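Local coordinates for protein benzoylformate decarboxylase (Mycobacterium smegmatis, PDB 4Q9D) that belongs to the thiamine pyrophosphate enzyme family and binds a magnesium ion in its C-terminal TPP-binding domain, at residues Met355-Val360 / Thr379-Asp384; Glu362-Val367 / Val429-Asp434. All coordinates share one frame; numbering follows the deposited sequence. Where two conformers were deposited one is given.

Interaction 1 of 2, residues Met355-Val360 / Thr379-Asp384; sequences MTSNAV and TSTMLD
Ser357 and Asp384 are joined by a short direct hydrogen bond. Ser357 OG donates to Asp384 OD2 over 2.6 Å. The hydroxyl comes from above the carboxylate, 45° out of its plane. Ser357 OG sits between its own backbone N and carbonyl carbon (chi1 44°), which brings it within reach of the acid.

The other carboxylate oxygen is linked through water. One water donates to Asp384 OD1 at 2.6 Å. The same water donates to Asn358 OD1 at 2.5 Å. The Asn358 and Asp384 side chains cross at about a right angle, with amide and carboxylate planes 46° apart. Asn358 OD1 also bonds Trp388 NE1, and Asn358 ND2 bonds His346 O and Asp348 OD2. The amide is therefore held at both ends.

Segment 379-384 lies in the C-terminal TPP-binding domain, an alpha/beta fold around a parallel sheet, and helix 357-367 packs on that sheet. Helix 357-367 leads into strand 373-377, and helix 382-388 follows that strand. The contact brings the starts of these two helices together.

Asp384 faces the first turn of helix 357-367. Its OD1 lies 3.6 Å from Asn358 CA, beside the helix N terminus. That end of the helix dipole would probably favour the negative charge. Thr356 caps the same turn as N-cap residue: its OG1 accepts from Ala359 N at 2.9 Å.

The apolar part is small and tight. Thr381 CG2 presses on Ser357 CB at 3.4 Å, closer than usual van der Waals contact. Its OG1 instead bonds Ser378 OG and Tyr361 OH. The Thr381 side chain also packs on Met376 of strand 373-377, and its nearest atom is about 8 Å from the magnesium ion.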
loop_
_atom_site.group_PDB
_atom_site.type_symbol
_atom_site.label_atom_id
_atom_site.label_comp_id
_atom_site.label_asym_id
_atom_site.label_seq_id
_atom_site.Cartn_x
_atom_site.Cartn_y
_atom_site.Cartn_z
ATOM N N MET B 355 26.625 39.358 13.762
ATOM C CA MET B 355 27.780 38.681 14.335
ATOM C C MET B 355 27.959 37.271 13.772
ATOM O O MET B 355 27.089 36.751 13.057
ATOM C CB MET B 355 27.631 38.639 15.850
ATOM C CG MET B 355 26.412 37.901 16.296
ATOM S SD MET B 355 26.091 38.137 18.050
ATOM C CE MET B 355 25.271 39.730 18.034
ATOM N N THR B 356 29.111 36.675 14.060
ATOM C CA THR B 356 29.372 35.303 13.674
ATOM C C THR B 356 28.499 34.360 14.520
ATOM O O THR B 356 28.140 34.675 15.657
ATOM C CB THR B 356 30.850 34.942 13.909
ATOM O OG1 THR B 356 31.153 35.094 15.296
ATOM C CG2 THR B 356 31.770 35.843 13.095
ATOM N N SER B 357 28.170 33.195 13.986
ATOM C CA SER B 357 27.511 32.190 14.827
ATOM C C SER B 357 28.421 31.771 15.997
ATOM O O SER B 357 27.953 31.386 17.078
ATOM C CB SER B 357 27.074 30.972 13.996
ATOM O OG SER B 357 28.086 30.562 13.092
ATOM N N ASN B 358 29.727 31.856 15.783
ATOM C CA ASN B 358 30.682 31.582 16.854
ATOM C C ASN B 358 30.476 32.529 18.055
ATOM O O ASN B 358 30.481 32.092 19.214
ATOM C CB ASN B 358 32.112 31.648 16.298
ATOM C CG ASN B 358 33.157 31.302 17.339
ATOM O OD1 ASN B 358 33.161 30.195 17.878
ATOM N ND2 ASN B 358 34.046 32.254 17.639
ATOM N N ALA B 359 30.264 33.821 17.782
ATOM C CA ALA B 359 29.943 34.779 18.842
ATOM C C ALA B 359 28.663 34.388 19.566
ATOM O O ALA B 359 28.605 34.417 20.787
ATOM C CB ALA B 359 29.784 36.182 18.263
ATOM N N VAL B 360 27.624 34.045 18.802
ATOM C CA VAL B 360 26.312 33.733 19.374
ATOM C C VAL B 360 26.383 32.570 20.345
ATOM O O VAL B 360 25.839 32.638 21.439
ATOM C CB VAL B 360 25.256 33.347 18.269
ATOM C CG1 VAL B 360 23.946 32.884 18.917
ATOM C CG2 VAL B 360 25.024 34.490 17.323
ATOM N N THR B 379 21.467 23.971 10.882
ATOM C CA THR B 379 22.462 23.064 10.307
ATOM C C THR B 379 23.775 23.769 9.968
ATOM O O THR B 379 24.851 23.179 10.101
ATOM C CB THR B 379 21.926 22.379 9.052
ATOM O OG1 THR B 379 21.351 23.375 8.208
ATOM C CG2 THR B 379 20.846 21.353 9.425
ATOM N N SER B 380 23.688 25.037 9.565
ATOM C CA SER B 380 24.887 25.814 9.281
ATOM C C SER B 380 25.685 26.092 10.565
ATOM O O SER B 380 26.810 26.558 10.486
ATOM C CB SER B 380 24.568 27.127 8.529
ATOM O OG SER B 380 23.766 28.004 9.306
ATOM N N THR B 381 25.127 25.803 11.743
ATOM C CA THR B 381 25.869 26.095 12.977
ATOM C C THR B 381 26.163 24.898 13.892
ATOM O O THR B 381 26.420 25.066 15.088
ATOM C CB THR B 381 25.248 27.273 13.770
ATOM O OG1 THR B 381 24.002 26.873 14.335
ATOM C CG2 THR B 381 25.021 28.478 12.851
ATOM N N MET B 382 26.161 23.690 13.338
ATOM C CA MET B 382 26.482 22.517 14.155
ATOM C C MET B 382 27.878 22.608 14.800
ATOM O O MET B 382 28.067 22.205 15.954
ATOM C CB MET B 382 26.349 21.232 13.333
ATOM C CG MET B 382 24.889 20.771 13.146
ATOM S SD MET B 382 24.040 20.218 14.649
ATOM C CE MET B 382 24.887 18.683 15.088
ATOM N N LEU B 383 28.847 23.148 14.066
ATOM C CA LEU B 383 30.211 23.266 14.611
ATOM C C LEU B 383 30.212 24.144 15.851
ATOM O O LEU B 383 30.856 23.810 16.843
ATOM C CB LEU B 383 31.196 23.830 13.572
ATOM C CG LEU B 383 32.618 24.146 14.083
ATOM C CD1 LEU B 383 33.283 22.936 14.758
ATOM C CD2 LEU B 383 33.514 24.722 12.967
ATOM N N ASP B 384 29.438 25.233 15.814
ATOM C CA ASP B 384 29.347 26.162 16.948
ATOM C C ASP B 384 28.715 25.538 18.178
ATOM O O ASP B 384 29.120 25.806 19.305
ATOM C CB ASP B 384 28.599 27.435 16.525
ATOM C CG ASP B 384 29.226 28.070 15.287
ATOM O OD1 ASP B 384 30.455 28.316 15.303
ATOM O OD2 ASP B 384 28.524 28.269 14.282
HETATM O O HOH W 1 32.358 27.933 17.032
#

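Interaction 2 of 2, residues Glu362-Val367 / Val429-Asp434; sequences EVLSNV and VATIGD. With MG (magnesium ion), chain F.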
loop_
_atom_site.group_PDB
_atom_site.type_symbol
_atom_site.label_atom_id
_atom_site.label_comp_id
_atom_site.label_asym_id
_atom_site.label_seq_id
_atom_site.Cartn_x
_atom_site.Cartn_y
_atom_site.Cartn_z
ATOM N N GLU B 362 28.999 31.307 21.916
ATOM C CA GLU B 362 29.829 31.552 23.106
ATOM C C GLU B 362 29.054 32.346 24.113
ATOM O O GLU B 362 29.049 32.018 25.288
ATOM C CB GLU B 362 31.139 32.293 22.799
ATOM C CG GLU B 362 31.950 32.472 24.100
ATOM C CD GLU B 362 33.250 33.239 23.919
ATOM O OE1 GLU B 362 33.517 33.743 22.794
ATOM O OE2 GLU B 362 33.991 33.343 24.920
ATOM N N VAL B 363 28.360 33.390 23.660
ATOM C CA VAL B 363 27.468 34.100 24.575
ATOM C C VAL B 363 26.456 33.157 25.234
ATOM O O VAL B 363 26.186 33.255 26.429
ATOM C CB VAL B 363 26.699 35.229 23.878
ATOM C CG1 VAL B 363 25.698 35.837 24.845
ATOM C CG2 VAL B 363 27.676 36.287 23.354
ATOM N N LEU B 364 25.888 32.233 24.461
ATOM C CA LEU B 364 24.920 31.279 25.037
ATOM C C LEU B 364 25.573 30.419 26.115
ATOM O O LEU B 364 24.997 30.191 27.192
ATOM C CB LEU B 364 24.369 30.351 23.953
ATOM C CG LEU B 364 23.198 30.796 23.107
ATOM C CD1 LEU B 364 22.995 29.696 22.071
ATOM C CD2 LEU B 364 21.963 30.929 23.989
ATOM N N SER B 365 26.781 29.933 25.829
ATOM C CA SER B 365 27.461 29.083 26.814
ATOM C C SER B 365 27.778 29.846 28.101
ATOM O O SER B 365 27.775 29.270 29.195
ATOM C CB SER B 365 28.741 28.478 26.247
ATOM O OG SER B 365 29.693 29.493 26.033
ATOM N N ASN B 366 28.027 31.145 27.992
ATOM C CA ASN B 366 28.261 31.929 29.219
ATOM C C ASN B 366 27.035 32.047 30.108
ATOM O O ASN B 366 27.167 32.164 31.330
ATOM C CB ASN B 366 28.756 33.335 28.885
ATOM C CG ASN B 366 30.119 33.329 28.238
ATOM O OD1 ASN B 366 30.908 32.403 28.431
ATOM N ND2 ASN B 366 30.396 34.353 27.442
ATOM N N VAL B 367 25.841 32.056 29.506
ATOM C CA VAL B 367 24.619 32.263 30.313
ATOM C C VAL B 367 23.709 31.030 30.465
ATOM O O VAL B 367 22.821 31.008 31.312
ATOM C CB VAL B 367 23.780 33.466 29.808
ATOM C CG1 VAL B 367 24.665 34.700 29.650
ATOM C CG2 VAL B 367 23.156 33.144 28.487
ATOM N N VAL B 429 16.380 25.815 25.790
ATOM C CA VAL B 429 17.019 26.776 24.903
ATOM C C VAL B 429 17.076 26.147 23.512
ATOM O O VAL B 429 17.684 25.098 23.309
ATOM C CB VAL B 429 18.440 27.109 25.386
ATOM C CG1 VAL B 429 19.168 28.037 24.364
ATOM C CG2 VAL B 429 18.370 27.719 26.795
ATOM N N ALA B 430 16.422 26.792 22.561
ATOM C CA ALA B 430 16.311 26.265 21.220
ATOM C C ALA B 430 17.044 27.209 20.299
ATOM O O ALA B 430 16.703 28.387 20.218
ATOM C CB ALA B 430 14.798 26.139 20.804
ATOM N N THR B 431 18.054 26.703 19.607
ATOM C CA THR B 431 18.759 27.535 18.647
ATOM C C THR B 431 18.317 27.122 17.248
ATOM O O THR B 431 18.590 26.000 16.802
ATOM C CB THR B 431 20.302 27.444 18.821
ATOM O OG1 THR B 431 20.727 26.105 18.554
ATOM C CG2 THR B 431 20.700 27.833 20.270
ATOM N N ILE B 432 17.635 28.031 16.560
ATOM C CA ILE B 432 16.933 27.702 15.317
ATOM C C ILE B 432 17.348 28.657 14.195
ATOM O O ILE B 432 17.358 29.880 14.394
ATOM C CB ILE B 432 15.381 27.842 15.518
ATOM C CG1 ILE B 432 14.930 27.172 16.817
ATOM C CG2 ILE B 432 14.596 27.199 14.341
ATOM C CD1 ILE B 432 15.034 25.627 16.770
ATOM N N GLY B 433 17.681 28.132 13.018
ATOM C CA GLY B 433 17.953 29.004 11.874
ATOM C C GLY B 433 16.681 29.775 11.470
ATOM O O GLY B 433 15.565 29.351 11.793
ATOM N N ASP B 434 16.820 30.893 10.753
ATOM C CA ASP B 434 15.650 31.704 10.409
ATOM C C ASP B 434 14.727 30.998 9.417
ATOM O O ASP B 434 13.518 31.175 9.476
ATOM C CB ASP B 434 16.017 33.152 9.944
ATOM C CG ASP B 434 17.104 33.194 8.859
ATOM O OD1 ASP B 434 17.756 32.182 8.577
ATOM O OD2 ASP B 434 17.331 34.264 8.284
HETATM MG MG MG F . 19.593 30.980 7.865
HETATM O O HOH W 2 20.343 30.941 10.159
#
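Leu364 makes the touch between the helix of 362-367 and the strand of 429-434, reaching Val429 with one methyl and Thr431 with the other. Along the helix, Glu362 comes first. Its backbone O accepts the helical bond from Asn366 N, and a second donor joins it one turn on.

Leu364 points at the strand. Its CG is turned anti to the carbonyl carbon (chi1 -85°), and this sends both methyls toward the strand. CD2 meets Val429 CG1 at 4.0 Å, where the two side chains run past each other in opposite directions. CD1 presses on Thr431 CG2 at 3.5 Å, a tight carbon pair. The hydroxyl of Thr431 is bonded to Tyr361 OH.

This is helix-on-sheet packing in the alpha/beta TPP-binding fold. Strand 428-433 runs parallel to its two neighbours in the sheet. Gly433 and Asp434 begin the GDG motif of TPP enzymes. Asp434 OD1 binds the magnesium ion at 2.3 Å, and a water is a further ligand. Asn461 OD1 and the backbone O of Glu463 also bind the metal, while Asp434 OD2 forms a salt bridge with Arg460 and accepts from Gly462 N.

Next on the helix, Ser365 OG is the second donor to Glu362 O, over 2.7 Å and tilted 17° from the carbonyl plane. The Ser365 side chain touches Trp388 of helix 382-388.

From the N terminus, the chain enters helix 357-367, whose start belongs to interaction 1 and whose later turns belong to interaction 2. It then runs through strand 373-377 and reaches 379-384, where interaction 1 closes a loop with 18 residues between its segments. The chain continues through helix 408-421 to strand 428-433. There interaction 2 closes a longer loop, with 61 residues between. The two contacts cross, since their segments alternate. The centres of interactions 1 and 2 lie about 9 Å apart. Helix 357-367 is the shared element: interaction 1 joins its N-terminal end to helix 382-388, and interaction 2 joins it to a sheet strand that ends at the magnesium site.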